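Local coordinates for uncharacterized protein (Listeria monocytogenes, PDB 3MAB) that is of unknown function but belongs to the TfoX C-terminal domain family, a small all-helical domain probably related to helix-hairpin-helix proteins, at residues E54-E59 with I76-F81. The protein carries 2 engineered substitutions. Sequence-based numbering, arbitrary orientation.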
# COMPACT_ATOMS: atom_id res chain seq x y z
N GLU B 54 -6.05 7.42 -9.03
CA GLU B 54 -4.64 7.70 -8.82
C GLU B 54 -4.42 8.42 -7.45
O GLU B 54 -3.44 8.16 -6.74
CB GLU B 54 -4.05 8.57 -9.93
CG GLU B 54 -3.65 7.89 -11.17
CD GLU B 54 -4.73 7.84 -12.20
OE1 GLU B 54 -4.38 7.47 -13.33
OE2 GLU B 54 -5.89 8.18 -11.92
N LEU B 55 -5.31 9.34 -7.07
CA LEU B 55 -5.18 10.02 -5.78
C LEU B 55 -5.28 9.10 -4.60
O LEU B 55 -4.49 9.14 -3.68
CB LEU B 55 -6.23 11.14 -5.71
CG LEU B 55 -6.23 12.03 -4.48
CD1 LEU B 55 -4.85 12.66 -4.21
CD2 LEU B 55 -7.27 13.08 -4.60
N TYR B 56 -6.29 8.24 -4.60
CA TYR B 56 -6.38 7.20 -3.60
C TYR B 56 -5.14 6.33 -3.57
O TYR B 56 -4.64 6.00 -2.46
CB TYR B 56 -7.61 6.33 -3.84
CG TYR B 56 -8.98 6.85 -3.40
CD1 TYR B 56 -9.13 7.92 -2.56
CD2 TYR B 56 -10.11 6.16 -3.78
CE1 TYR B 56 -10.41 8.39 -2.17
CE2 TYR B 56 -11.40 6.65 -3.38
CZ TYR B 56 -11.49 7.72 -2.58
OH TYR B 56 -12.76 8.11 -2.21
N ALA B 57 -4.63 5.92 -4.73
CA ALA B 57 -3.43 5.09 -4.80
C ALA B 57 -2.24 5.74 -4.15
O ALA B 57 -1.50 5.12 -3.40
CB ALA B 57 -3.10 4.74 -6.27
N LEU B 58 -2.07 7.02 -4.41
CA LEU B 58 -0.97 7.78 -3.89
C LEU B 58 -1.06 7.92 -2.37
O LEU B 58 -0.06 7.77 -1.67
CB LEU B 58 -0.87 9.16 -4.54
CG LEU B 58 -0.47 9.12 -5.99
CD1 LEU B 58 -0.65 10.50 -6.60
CD2 LEU B 58 0.97 8.73 -6.20
N GLU B 59 -2.26 8.21 -1.84
CA GLU B 59 -2.39 8.33 -0.38
C GLU B 59 -2.18 7.00 0.28
O GLU B 59 -1.53 6.92 1.32
CB GLU B 59 -3.77 8.90 0.01
CG GLU B 59 -4.01 9.08 1.48
CD GLU B 59 -3.08 10.07 2.16
OE1 GLU B 59 -2.59 10.98 1.47
OE2 GLU B 59 -2.88 10.00 3.39
N ILE B 76 -12.96 10.92 2.07
CA ILE B 76 -13.79 12.10 1.86
C ILE B 76 -12.94 13.33 1.65
O ILE B 76 -13.25 14.17 0.80
CB ILE B 76 -14.87 12.23 2.97
CG1 ILE B 76 -15.91 11.13 2.74
CG2 ILE B 76 -15.50 13.64 2.97
CD1 ILE B 76 -16.80 10.89 3.94
N GLU B 77 -11.87 13.50 2.40
CA GLU B 77 -10.95 14.61 2.24
C GLU B 77 -10.38 14.64 0.81
O GLU B 77 -10.31 15.71 0.13
CB GLU B 77 -9.84 14.49 3.29
CG GLU B 77 -8.73 15.53 3.16
CD GLU B 77 -7.55 15.27 4.04
OE1 GLU B 77 -7.55 14.29 4.80
OE2 GLU B 77 -6.61 16.08 3.97
N LEU B 78 -10.00 13.48 0.29
CA LEU B 78 -9.38 13.40 -1.00
C LEU B 78 -10.42 13.70 -2.06
O LEU B 78 -10.13 14.37 -3.05
CB LEU B 78 -8.74 12.02 -1.20
CG LEU B 78 -7.57 11.73 -0.27
CD1 LEU B 78 -7.17 10.28 -0.44
CD2 LEU B 78 -6.37 12.61 -0.46
N LYS B 79 -11.62 13.17 -1.90
CA LYS B 79 -12.72 13.44 -2.85
C LYS B 79 -13.05 14.92 -2.91
O LYS B 79 -13.27 15.47 -4.02
CB LYS B 79 -13.96 12.65 -2.46
CG LYS B 79 -15.02 12.80 -3.47
CD LYS B 79 -16.26 11.94 -3.18
CE LYS B 79 -16.10 10.51 -3.67
NZ LYS B 79 -17.42 9.84 -3.93
N LYS B 80 -13.08 15.59 -1.78
CA LYS B 80 -13.37 17.03 -1.78
C LYS B 80 -12.30 17.76 -2.58
O LYS B 80 -12.60 18.67 -3.33
CB LYS B 80 -13.45 17.56 -0.37
CG LYS B 80 -14.62 17.13 0.38
CD LYS B 80 -15.96 17.14 -0.39
CE LYS B 80 -16.82 15.90 0.01
NZ LYS B 80 -16.11 14.58 -0.21
N PHE B 81 -11.05 17.42 -2.39
CA PHE B 81 -9.91 18.03 -3.10
C PHE B 81 -10.05 17.78 -4.59
O PHE B 81 -10.02 18.71 -5.40
CB PHE B 81 -8.61 17.51 -2.52
CG PHE B 81 -7.40 17.82 -3.33
CD1 PHE B 81 -6.92 19.13 -3.46
CD2 PHE B 81 -6.75 16.83 -3.98
CE1 PHE B 81 -5.79 19.39 -4.20
CE2 PHE B 81 -5.61 17.10 -4.72
CZ PHE B 81 -5.15 18.37 -4.81
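Leu78 is the centre of the contact between helices 52-63 and 72-85, its side chain meeting Leu55, Tyr56 and Glu59. The two segments run roughly antiparallel, at 137°, with axes 10.4 Å apart at closest approach. Leu78 points toward helix 52-63 with CG beside its backbone N, and chi2, 172°, then parts the two methyls. Leu78 CD1 sits in the plane of the Tyr56 ring, at its edge, 3.7 Å from Tyr56 CD1, so the tyrosine offers its rim and not a face. The same Leu78 CD1 lies 3.7 Å from Glu59 CB and also touches CG, the aliphatic base of that acid. On the other branch, Leu78 CD2 is 4.0 Å from Leu55 CD1. Leu55, with CG anti to its backbone N (chi1 -177°), crosses Leu78 obliquely and carries CD2 to within 3.5 Å of Leu78 O. That methyl also meets the rim of Phe81, 3.8 Å from Phe81 CD2 and in the ring plane. Helix 28-46 of this all-helical TfoX C-terminal domain packs against both helices, Phe40 touching Leu55 and Leu41 touching Phe81. With no hydrogen bond across the segments, cohesion here rests on apolar van der Waals contact, while the oxygens of buried Glu59 find donors in Ser36 (to OE1) and Gln63 (to OE2), neutral groups that would not balance a charge on the acid.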